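Local coordinates for 2',5'-phosphodiesterase 12 (Homo sapiens, PDB 4ZKF), which belongs to the endonuclease/exonuclease/phosphatase family, with a DNase I-like domain that carries magnesium ions and an E-set-type N-terminal domain, at residues A[50-55]-A[95-100]; A[99-104]-A[115-120]; A[245-250]-A[292-297]. All coordinates share one frame; numbering follows the deposited sequence.

Interaction 1. Residues A[50-55]-A[95-100]; sequences WYKEAK and IGLRLK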
loop_
_atom_site.group_PDB
_atom_site.type_symbol
_atom_site.label_atom_id
_atom_site.label_comp_id
_atom_site.label_asym_id
_atom_site.label_seq_id
_atom_site.Cartn_x
_atom_site.Cartn_y
_atom_site.Cartn_z
ATOM N N TRP A 50 9.718 -19.150 17.627
ATOM C CA TRP A 50 10.698 -18.071 17.688
ATOM C C TRP A 50 11.675 -18.277 18.833
ATOM O O TRP A 50 11.275 -18.655 19.930
ATOM C CB TRP A 50 9.989 -16.721 17.845
ATOM C CG TRP A 50 9.321 -16.254 16.587
ATOM C CD1 TRP A 50 8.038 -16.495 16.196
ATOM C CD2 TRP A 50 9.909 -15.447 15.564
ATOM N NE1 TRP A 50 7.790 -15.882 14.980
ATOM C CE2 TRP A 50 8.925 -15.230 14.577
ATOM C CE3 TRP A 50 11.177 -14.886 15.387
ATOM C CZ2 TRP A 50 9.172 -14.481 13.426
ATOM C CZ3 TRP A 50 11.419 -14.142 14.245
ATOM C CH2 TRP A 50 10.426 -13.949 13.282
ATOM N N TYR A 51 12.946 -18.023 18.554
ATOM C CA TYR A 51 14.009 -18.044 19.543
ATOM C C TYR A 51 14.640 -16.660 19.632
ATOM O O TYR A 51 14.609 -15.882 18.665
ATOM C CB TYR A 51 15.080 -19.079 19.181
ATOM C CG TYR A 51 14.566 -20.497 19.115
ATOM C CD1 TYR A 51 13.783 -20.921 18.056
ATOM C CD2 TYR A 51 14.865 -21.404 20.120
ATOM C CE1 TYR A 51 13.308 -22.217 17.998
ATOM C CE2 TYR A 51 14.397 -22.697 20.075
ATOM C CZ TYR A 51 13.621 -23.101 19.015
ATOM O OH TYR A 51 13.163 -24.394 18.981
ATOM N N LYS A 52 15.219 -16.352 20.790
ATOM C CA LYS A 52 15.995 -15.129 20.935
ATOM C C LYS A 52 17.355 -15.460 21.521
ATOM O O LYS A 52 17.521 -16.468 22.209
ATOM C CB LYS A 52 15.272 -14.117 21.817
ATOM C CG LYS A 52 14.981 -14.637 23.213
ATOM C CD LYS A 52 14.123 -13.649 23.978
ATOM C CE LYS A 52 13.566 -14.267 25.231
ATOM N NZ LYS A 52 12.608 -13.341 25.901
ATOM N N GLU A 53 18.326 -14.615 21.231
ATOM C CA GLU A 53 19.670 -14.801 21.752
ATOM C C GLU A 53 19.645 -14.886 23.281
ATOM O O GLU A 53 18.899 -14.158 23.936
ATOM C CB GLU A 53 20.560 -13.656 21.288
ATOM C CG GLU A 53 21.967 -14.053 20.997
ATOM C CD GLU A 53 22.707 -12.986 20.233
ATOM O OE1 GLU A 53 22.069 -11.985 19.828
ATOM O OE2 GLU A 53 23.932 -13.145 20.042
ATOM N N ALA A 54 20.451 -15.783 23.843
ATOM C CA ALA A 54 20.477 -15.984 25.286
ATOM C C ALA A 54 20.817 -14.685 26.021
ATOM O O ALA A 54 20.236 -14.370 27.059
ATOM C CB ALA A 54 21.466 -17.071 25.643
ATOM N N LYS A 55 21.765 -13.943 25.467
ATOM C CA LYS A 55 22.078 -12.600 25.934
ATOM C C LYS A 55 22.869 -11.928 24.818
ATOM O O LYS A 55 23.291 -12.606 23.882
ATOM C CB LYS A 55 22.847 -12.643 27.262
ATOM C CG LYS A 55 24.186 -13.329 27.196
ATOM C CD LYS A 55 24.866 -13.269 28.555
ATOM C CE LYS A 55 26.165 -12.489 28.486
ATOM N NZ LYS A 55 26.814 -12.412 29.824
ATOM N N ILE A 95 15.870 -5.987 23.540
ATOM C CA ILE A 95 16.831 -5.066 22.943
ATOM C C ILE A 95 18.268 -5.598 23.047
ATOM O O ILE A 95 18.707 -6.061 24.108
ATOM C CB ILE A 95 16.725 -3.678 23.588
ATOM C CG1 ILE A 95 15.398 -3.041 23.171
ATOM C CG2 ILE A 95 17.886 -2.796 23.157
ATOM C CD1 ILE A 95 15.063 -1.735 23.886
ATOM N N GLY A 96 18.980 -5.556 21.927
ATOM C CA GLY A 96 20.352 -6.025 21.869
ATOM C C GLY A 96 20.518 -7.465 21.419
ATOM O O GLY A 96 21.649 -7.920 21.222
ATOM N N LEU A 97 19.402 -8.169 21.228
ATOM C CA LEU A 97 19.422 -9.586 20.865
ATOM C C LEU A 97 19.062 -9.855 19.408
ATOM O O LEU A 97 18.194 -9.187 18.844
ATOM C CB LEU A 97 18.439 -10.375 21.730
ATOM C CG LEU A 97 18.452 -10.168 23.235
ATOM C CD1 LEU A 97 17.279 -10.904 23.834
ATOM C CD2 LEU A 97 19.772 -10.661 23.800
ATOM N N ARG A 98 19.695 -10.867 18.819
ATOM C CA ARG A 98 19.243 -11.376 17.533
ATOM C C ARG A 98 18.087 -12.346 17.762
ATOM O O ARG A 98 17.863 -12.802 18.892
ATOM C CB ARG A 98 20.393 -12.045 16.770
ATOM C CG ARG A 98 21.516 -11.055 16.423
ATOM C CD ARG A 98 22.462 -11.611 15.372
ATOM N NE ARG A 98 23.192 -12.786 15.837
ATOM C CZ ARG A 98 23.147 -13.974 15.247
ATOM N NH1 ARG A 98 22.413 -14.148 14.159
ATOM N NH2 ARG A 98 23.854 -14.990 15.735
ATOM N N LEU A 99 17.338 -12.624 16.692
ATOM C CA LEU A 99 16.206 -13.548 16.733
ATOM C C LEU A 99 16.433 -14.707 15.780
ATOM O O LEU A 99 17.162 -14.582 14.794
ATOM C CB LEU A 99 14.903 -12.844 16.347
ATOM C CG LEU A 99 14.524 -11.602 17.154
ATOM C CD1 LEU A 99 13.201 -11.039 16.619
ATOM C CD2 LEU A 99 14.408 -11.944 18.638
ATOM N N LYS A 100 15.780 -15.827 16.068
ATOM C CA LYS A 100 15.846 -16.984 15.184
ATOM C C LYS A 100 14.442 -17.540 15.009
ATOM O O LYS A 100 13.693 -17.649 15.979
ATOM C CB LYS A 100 16.788 -18.051 15.753
ATOM C CG LYS A 100 16.858 -19.308 14.912
ATOM C CD LYS A 100 17.998 -20.208 15.365
ATOM C CE LYS A 100 17.633 -21.018 16.595
ATOM N NZ LYS A 100 18.562 -22.191 16.775
HETATM O O HOH W 1 25.067 -12.245 17.961
HETATM O O HOH W 2 23.441 -9.745 20.099
#

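Interaction 2. Residues A[99-104]-A[115-120]; sequences LKLHCT and RELESV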
loop_
_atom_site.group_PDB
_atom_site.type_symbol
_atom_site.label_atom_id
_atom_site.label_comp_id
_atom_site.label_asym_id
_atom_site.label_seq_id
_atom_site.Cartn_x
_atom_site.Cartn_y
_atom_site.Cartn_z
ATOM N N LEU A 99 17.338 -12.624 16.692
ATOM C CA LEU A 99 16.206 -13.548 16.733
ATOM C C LEU A 99 16.433 -14.707 15.780
ATOM O O LEU A 99 17.162 -14.582 14.794
ATOM C CB LEU A 99 14.903 -12.844 16.347
ATOM C CG LEU A 99 14.524 -11.602 17.154
ATOM C CD1 LEU A 99 13.201 -11.039 16.619
ATOM C CD2 LEU A 99 14.408 -11.944 18.638
ATOM N N LYS A 100 15.780 -15.827 16.068
ATOM C CA LYS A 100 15.846 -16.984 15.184
ATOM C C LYS A 100 14.442 -17.540 15.009
ATOM O O LYS A 100 13.693 -17.649 15.979
ATOM C CB LYS A 100 16.788 -18.051 15.753
ATOM C CG LYS A 100 16.858 -19.308 14.912
ATOM C CD LYS A 100 17.998 -20.208 15.365
ATOM C CE LYS A 100 17.633 -21.018 16.595
ATOM N NZ LYS A 100 18.562 -22.191 16.775
ATOM N N LEU A 101 14.080 -17.860 13.772
ATOM C CA LEU A 101 12.790 -18.463 13.484
ATOM C C LEU A 101 12.985 -19.882 12.949
ATOM O O LEU A 101 13.776 -20.110 12.032
ATOM C CB LEU A 101 12.007 -17.625 12.468
ATOM C CG LEU A 101 10.743 -18.309 11.920
ATOM C CD1 LEU A 101 9.722 -18.483 13.027
ATOM C CD2 LEU A 101 10.157 -17.513 10.771
ATOM N N HIS A 102 12.270 -20.819 13.553
ATOM C CA HIS A 102 12.222 -22.205 13.110
ATOM C C HIS A 102 10.829 -22.413 12.562
ATOM O O HIS A 102 9.841 -22.136 13.250
ATOM C CB HIS A 102 12.511 -23.165 14.274
ATOM C CG HIS A 102 12.520 -24.615 13.886
ATOM N ND1 HIS A 102 11.366 -25.350 13.730
ATOM C CD2 HIS A 102 13.544 -25.462 13.628
ATOM C CE1 HIS A 102 11.677 -26.589 13.390
ATOM N NE2 HIS A 102 12.992 -26.684 13.320
ATOM N N CYS A 103 10.714 -22.872 11.326
ATOM C CA CYS A 103 9.373 -23.077 10.817
ATOM C C CYS A 103 9.233 -24.351 10.007
ATOM O O CYS A 103 10.170 -24.811 9.356
ATOM C CB CYS A 103 8.925 -21.880 9.995
ATOM S SG CYS A 103 10.177 -21.229 8.958
ATOM N N THR A 104 8.039 -24.916 10.084
ATOM C CA THR A 104 7.732 -26.189 9.453
ATOM C C THR A 104 6.593 -25.966 8.484
ATOM O O THR A 104 5.506 -25.565 8.900
ATOM C CB THR A 104 7.316 -27.239 10.496
ATOM O OG1 THR A 104 8.336 -27.343 11.501
ATOM C CG2 THR A 104 7.080 -28.598 9.836
ATOM N N ARG A 115 12.781 -25.541 8.165
ATOM C CA ARG A 115 13.968 -24.739 7.911
ATOM C C ARG A 115 14.089 -23.727 9.038
ATOM O O ARG A 115 13.115 -23.461 9.732
ATOM C CB ARG A 115 13.887 -24.036 6.556
ATOM C CG ARG A 115 13.664 -24.974 5.382
ATOM C CD ARG A 115 13.884 -24.254 4.067
ATOM N NE ARG A 115 15.300 -24.066 3.775
ATOM C CZ ARG A 115 15.762 -23.616 2.614
ATOM N NH1 ARG A 115 14.915 -23.307 1.639
ATOM N NH2 ARG A 115 17.068 -23.474 2.425
ATOM N N GLU A 116 15.279 -23.180 9.248
ATOM C CA GLU A 116 15.426 -22.188 10.305
ATOM C C GLU A 116 16.387 -21.115 9.845
ATOM O O GLU A 116 17.255 -21.363 9.004
ATOM C CB GLU A 116 15.897 -22.833 11.616
ATOM C CG GLU A 116 17.302 -23.418 11.594
ATOM C CD GLU A 116 17.775 -23.875 12.977
ATOM O OE1 GLU A 116 18.994 -23.805 13.246
ATOM O OE2 GLU A 116 16.934 -24.309 13.793
ATOM N N LEU A 117 16.218 -19.907 10.368
ATOM C CA LEU A 117 17.124 -18.836 10.007
ATOM C C LEU A 117 17.227 -17.811 11.121
ATOM O O LEU A 117 16.320 -17.668 11.945
ATOM C CB LEU A 117 16.690 -18.162 8.700
ATOM C CG LEU A 117 15.473 -17.244 8.644
ATOM C CD1 LEU A 117 15.397 -16.598 7.258
ATOM C CD2 LEU A 117 14.184 -17.975 8.951
ATOM N N GLU A 118 18.351 -17.105 11.124
ATOM C CA GLU A 118 18.671 -16.135 12.156
ATOM C C GLU A 118 18.667 -14.742 11.553
ATOM O O GLU A 118 18.977 -14.569 10.373
ATOM C CB GLU A 118 20.048 -16.435 12.772
ATOM C CG GLU A 118 20.247 -17.855 13.257
ATOM C CD GLU A 118 21.681 -18.118 13.719
ATOM O OE1 GLU A 118 22.497 -17.177 13.720
ATOM O OE2 GLU A 118 21.991 -19.268 14.075
ATOM N N SER A 119 18.335 -13.742 12.360
ATOM C CA SER A 119 18.416 -12.358 11.913
ATOM C C SER A 119 19.883 -11.948 11.819
ATOM O O SER A 119 20.736 -12.528 12.497
ATOM C CB SER A 119 17.664 -11.429 12.870
ATOM O OG SER A 119 18.257 -11.422 14.160
ATOM N N VAL A 120 20.179 -10.955 10.986
ATOM C CA VAL A 120 21.545 -10.441 10.916
ATOM C C VAL A 120 21.659 -9.204 11.775
ATOM O O VAL A 120 22.760 -8.743 12.075
ATOM C CB VAL A 120 21.977 -10.120 9.472
ATOM C CG1 VAL A 120 21.898 -11.363 8.628
ATOM C CG2 VAL A 120 21.116 -9.029 8.882
#

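Interaction 3. Residues A[245-250]-A[292-297]; sequences SLLSQH and VLQSTK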
loop_
_atom_site.group_PDB
_atom_site.type_symbol
_atom_site.label_atom_id
_atom_site.label_comp_id
_atom_site.label_asym_id
_atom_site.label_seq_id
_atom_site.Cartn_x
_atom_site.Cartn_y
_atom_site.Cartn_z
ATOM N N SER A 245 -13.144 -11.413 -2.074
ATOM C CA SER A 245 -12.240 -12.090 -2.996
ATOM C C SER A 245 -12.066 -11.218 -4.246
ATOM O O SER A 245 -12.914 -10.380 -4.571
ATOM C CB SER A 245 -12.765 -13.481 -3.354
ATOM O OG SER A 245 -14.056 -13.391 -3.923
ATOM N N LEU A 246 -10.951 -11.390 -4.937
ATOM C CA LEU A 246 -10.691 -10.601 -6.130
ATOM C C LEU A 246 -11.424 -11.208 -7.328
ATOM O O LEU A 246 -11.088 -12.309 -7.771
ATOM C CB LEU A 246 -9.193 -10.535 -6.407
ATOM C CG LEU A 246 -8.812 -9.747 -7.666
ATOM C CD1 LEU A 246 -9.307 -8.300 -7.614
ATOM C CD2 LEU A 246 -7.314 -9.789 -7.887
ATOM N N LEU A 247 -12.412 -10.492 -7.857
ATOM C CA LEU A 247 -13.226 -11.035 -8.949
ATOM C C LEU A 247 -12.619 -10.714 -10.313
ATOM O O LEU A 247 -12.473 -11.596 -11.164
ATOM C CB LEU A 247 -14.661 -10.509 -8.859
ATOM C CG LEU A 247 -15.711 -11.067 -9.831
ATOM C CD1 LEU A 247 -15.849 -12.596 -9.724
ATOM C CD2 LEU A 247 -17.068 -10.400 -9.564
ATOM N N SER A 248 -12.247 -9.458 -10.538
ATOM C CA SER A 248 -11.619 -9.115 -11.814
ATOM C C SER A 248 -10.734 -7.878 -11.711
ATOM O O SER A 248 -10.839 -7.116 -10.750
ATOM C CB SER A 248 -12.685 -8.909 -12.903
ATOM O OG SER A 248 -13.614 -7.889 -12.562
ATOM N N GLN A 249 -9.857 -7.697 -12.698
ATOM C CA GLN A 249 -8.937 -6.556 -12.714
ATOM C C GLN A 249 -9.039 -5.821 -14.028
ATOM O O GLN A 249 -9.226 -6.437 -15.069
ATOM C CB GLN A 249 -7.503 -7.019 -12.497
ATOM C CG GLN A 249 -7.268 -7.672 -11.162
ATOM C CD GLN A 249 -5.856 -8.146 -11.031
ATOM O OE1 GLN A 249 -5.552 -9.307 -11.315
ATOM N NE2 GLN A 249 -4.965 -7.248 -10.635
ATOM N N HIS A 250 -8.903 -4.501 -13.992
ATOM C CA HIS A 250 -9.145 -3.702 -15.185
ATOM C C HIS A 250 -8.175 -2.530 -15.229
ATOM O O HIS A 250 -8.579 -1.404 -15.495
ATOM C CB HIS A 250 -10.606 -3.211 -15.213
ATOM C CG HIS A 250 -11.608 -4.311 -15.031
ATOM N ND1 HIS A 250 -12.192 -4.967 -16.092
ATOM C CD2 HIS A 250 -12.081 -4.909 -13.912
ATOM C CE1 HIS A 250 -12.996 -5.913 -15.635
ATOM N NE2 HIS A 250 -12.945 -5.899 -14.316
ATOM N N VAL A 292 -12.195 -5.305 -9.068
ATOM C CA VAL A 292 -13.560 -5.575 -8.620
ATOM C C VAL A 292 -13.545 -6.699 -7.602
ATOM O O VAL A 292 -13.048 -7.798 -7.877
ATOM C CB VAL A 292 -14.493 -5.917 -9.788
ATOM C CG1 VAL A 292 -15.837 -6.367 -9.269
ATOM C CG2 VAL A 292 -14.651 -4.687 -10.681
ATOM N N LEU A 293 -14.078 -6.402 -6.419
ATOM C CA LEU A 293 -14.064 -7.309 -5.291
ATOM C C LEU A 293 -15.442 -7.883 -5.033
ATOM O O LEU A 293 -16.432 -7.162 -5.069
ATOM C CB LEU A 293 -13.574 -6.606 -4.025
ATOM C CG LEU A 293 -12.236 -5.877 -4.063
ATOM C CD1 LEU A 293 -11.923 -5.302 -2.675
ATOM C CD2 LEU A 293 -11.166 -6.845 -4.519
ATOM N N GLN A 294 -15.480 -9.184 -4.766
ATOM C CA GLN A 294 -16.701 -9.889 -4.410
ATOM C C GLN A 294 -16.783 -10.059 -2.898
ATOM O O GLN A 294 -15.847 -10.558 -2.275
ATOM C CB GLN A 294 -16.728 -11.259 -5.119
ATOM C CG GLN A 294 -17.814 -12.213 -4.658
ATOM C CD GLN A 294 -19.205 -11.721 -5.026
ATOM O OE1 GLN A 294 -19.477 -11.424 -6.184
ATOM N NE2 GLN A 294 -20.090 -11.642 -4.039
ATOM N N SER A 295 -17.888 -9.632 -2.294
ATOM C CA SER A 295 -18.097 -9.915 -0.880
ATOM C C SER A 295 -18.208 -11.406 -0.605
ATOM O O SER A 295 -18.958 -12.114 -1.274
ATOM C CB SER A 295 -19.353 -9.225 -0.366
ATOM O OG SER A 295 -19.618 -9.651 0.952
ATOM N N THR A 296 -17.475 -11.878 0.392
ATOM C CA THR A 296 -17.562 -13.274 0.803
ATOM C C THR A 296 -18.745 -13.505 1.740
ATOM O O THR A 296 -19.027 -14.640 2.117
ATOM C CB THR A 296 -16.309 -13.719 1.529
ATOM O OG1 THR A 296 -16.115 -12.851 2.652
ATOM C CG2 THR A 296 -15.097 -13.654 0.594
ATOM N N LYS A 297 -19.413 -12.421 2.135
ATOM C CA LYS A 297 -20.505 -12.508 3.105
ATOM C C LYS A 297 -21.869 -12.449 2.421
ATOM O O LYS A 297 -22.823 -13.071 2.880
ATOM C CB LYS A 297 -20.411 -11.375 4.136
ATOM C CG LYS A 297 -19.041 -11.162 4.766
ATOM C CD LYS A 297 -18.704 -12.265 5.729
ATOM C CE LYS A 297 -17.439 -11.950 6.516
ATOM N NZ LYS A 297 -17.080 -13.121 7.367
#

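Interaction 1. Residues A[50-55]-A[95-100]
Glu-53 grips the backbone of Arg-98 at two points: its own N donates to Arg-98 O, and its carboxylate atom OE1 takes the Arg-98 N-H at 2.8 Å in a nearly straight bond, on its anti side. The extended Glu-53 side chain thus prolongs the strand pairing where the backbones diverge. The carboxylate and Arg-98 guanidinium planes stand 78° apart and OE1 lies well out of the guanidinium plane, so the two attract by charge alone; a water between Glu-53 OE2 and Arg-98 NE links the groups. A second water joins OE1 to Gly-96 O. Tyr-51 and Lys-100 form an antiparallel hydrogen-bonded pair, with Tyr-51 N 2.7 Å from Lys-100 O. Lys-100 folds back at chi3 (80°), which brings CE over one face of the Tyr-51 ring, 4.0 Å from its CG; the ammonium is too far from the ring for more than a weak cation-pi attraction, and has a second cation-pi partner in Trp-78. On the reverse face, Lys-52 CB meets Leu-99 CD2. The second shell holds Arg-98 through Ala-59 O and Glu-118, while Glu-53 OE2 accepts from Ala-59 N. Strand 47-53 lies between strands 78-80 and 99-104 in the four-stranded antiparallel sheet.

Interaction 2. Residues A[99-104]-A[115-120]
Leu-99 opens the pairing by giving its N-H to Ser-119 OG, 2.9 Å away, while Leu-99 O accepts from Ser-119 N. Ser-119 chi1 of 64° sets OG between its own N and carbonyl carbon, from where it stands in for a strand carbonyl; the same OG is also bonded to Cys-121 O. At Lys-100, a non-hydrogen-bonded partner of Glu-118, the aliphatic stem does the touching: CD lies 3.9 Å from Glu-118 CG. The ammonium leans toward Glu-116, but NZ to OE1 is a long salt bridge at 3.9 Å. Leu-101 pairs with Leu-117 by two backbone bonds, and its CB meets Leu-117 CD2 on the face shared with Cys-103. His-102 swings back to the lysine side, where Glu-116 OE2 sits at the ring edge, 3.6 Å from CD2, with the carboxylate plane at 84° to the ring. Cys-103 N bonds straight to Arg-115 O at 2.9 Å, and SG lies 3.8 Å from that same oxygen. Strands 99-104 and 115-118 form a beta hairpin in the N-terminal domain. The face carrying Leu-101, Cys-103 and Leu-117 meets Leu-20 and Phe-17 of strand 16-21, beside Trp-50 and Phe-48 of the neighbouring strand 47-53. On the other, Glu-118 OE1 is salt-bridged to Arg-98 and OE2 hydrogen-bonded to Ser-73; the long Glu-116 pair and this more distant carboxylate probably favour a charged Lys-100.

Interaction 3. Residues A[245-250]-A[292-297]
Val-292 turns its side chain to the same face of the sheet as Ser-248, and Ser-248 OG comes up to Val-292 CB at 3.5 Å. Val-292 CG2 points on toward the His-250 ring, which it approaches obliquely, 4.1 Å from CD2. The adjacent ring atom NE2 is hydrogen-bonded to Ser-248 OG at 2.7 Å; either could be the donor. With chi1 near 58°, Ser-248 OG sits where it can reach both the ring and Tyr-339 OH, so the valine methyl packs against a hydrogen-bonded serine-histidine pair that Tyr-339 also holds. On the reverse face, Leu-246 CD1 and Leu-293 CD2 meet at 3.9 Å, and Tyr-239 of strand 234-240 touches both leucines. Between these two pairs, strands 244-253 and 287-295 run antiparallel but lose register by one residue. Strand 287-295 pairs in turn with strand 302-309, in one of the two mixed sheets of the DNase I-like domain. The shift is a classic beta bulge: Leu-247 and Ser-248 face Val-292, and Val-292 O accepts from both, from Leu-247 N at 2.8 Å and from Ser-248 N, on a lone pair, at 3.2 Å. Within the bulge the CB of Leu-247 is directed toward the partner strand, 3.3 Å from Val-292 O, and its CD2 reaches Val-292 CG1. Toward the other end, Ser-245 and Gln-294 form a hydrogen-bonded pair, and Ser-245 OG lies alongside the glutamine stem, 3.6 Å from CB. Gln-294 leaves with CG anti to its N (chi1 170°) and then bends at chi2, taking the amide away from Ser-245: NE2 donates to Ser-295 O, nearly in the amide plane, and OE1 is bonded to Arg-302. Ser-295 OG accepts from Lys-297 N in an ST turn. Helix 317-338 packs on the Val-292 and His-250 side through Val-334.

Interactions 1 and 2 belong to one sheet of the N-terminal domain: strand 99-104 serves both, Leu-99 and Lys-100 are common to them, and Arg-98 spans the two by reaching Glu-118 and Ser-119 O. Both are largely buried, yet interaction 1 relies on a carboxylate and waters where its strands part, while interaction 2 is a regular hairpin with one mostly apolar and one mostly polar face. Interaction 3 stands apart in the endonuclease/exonuclease/phosphatase domain, with its centre about 41 Å from that of interaction 1 and about 35 Å from that of interaction 2. It is only partly buried, bears no charged pair across its strands, and is shaped by a bulge.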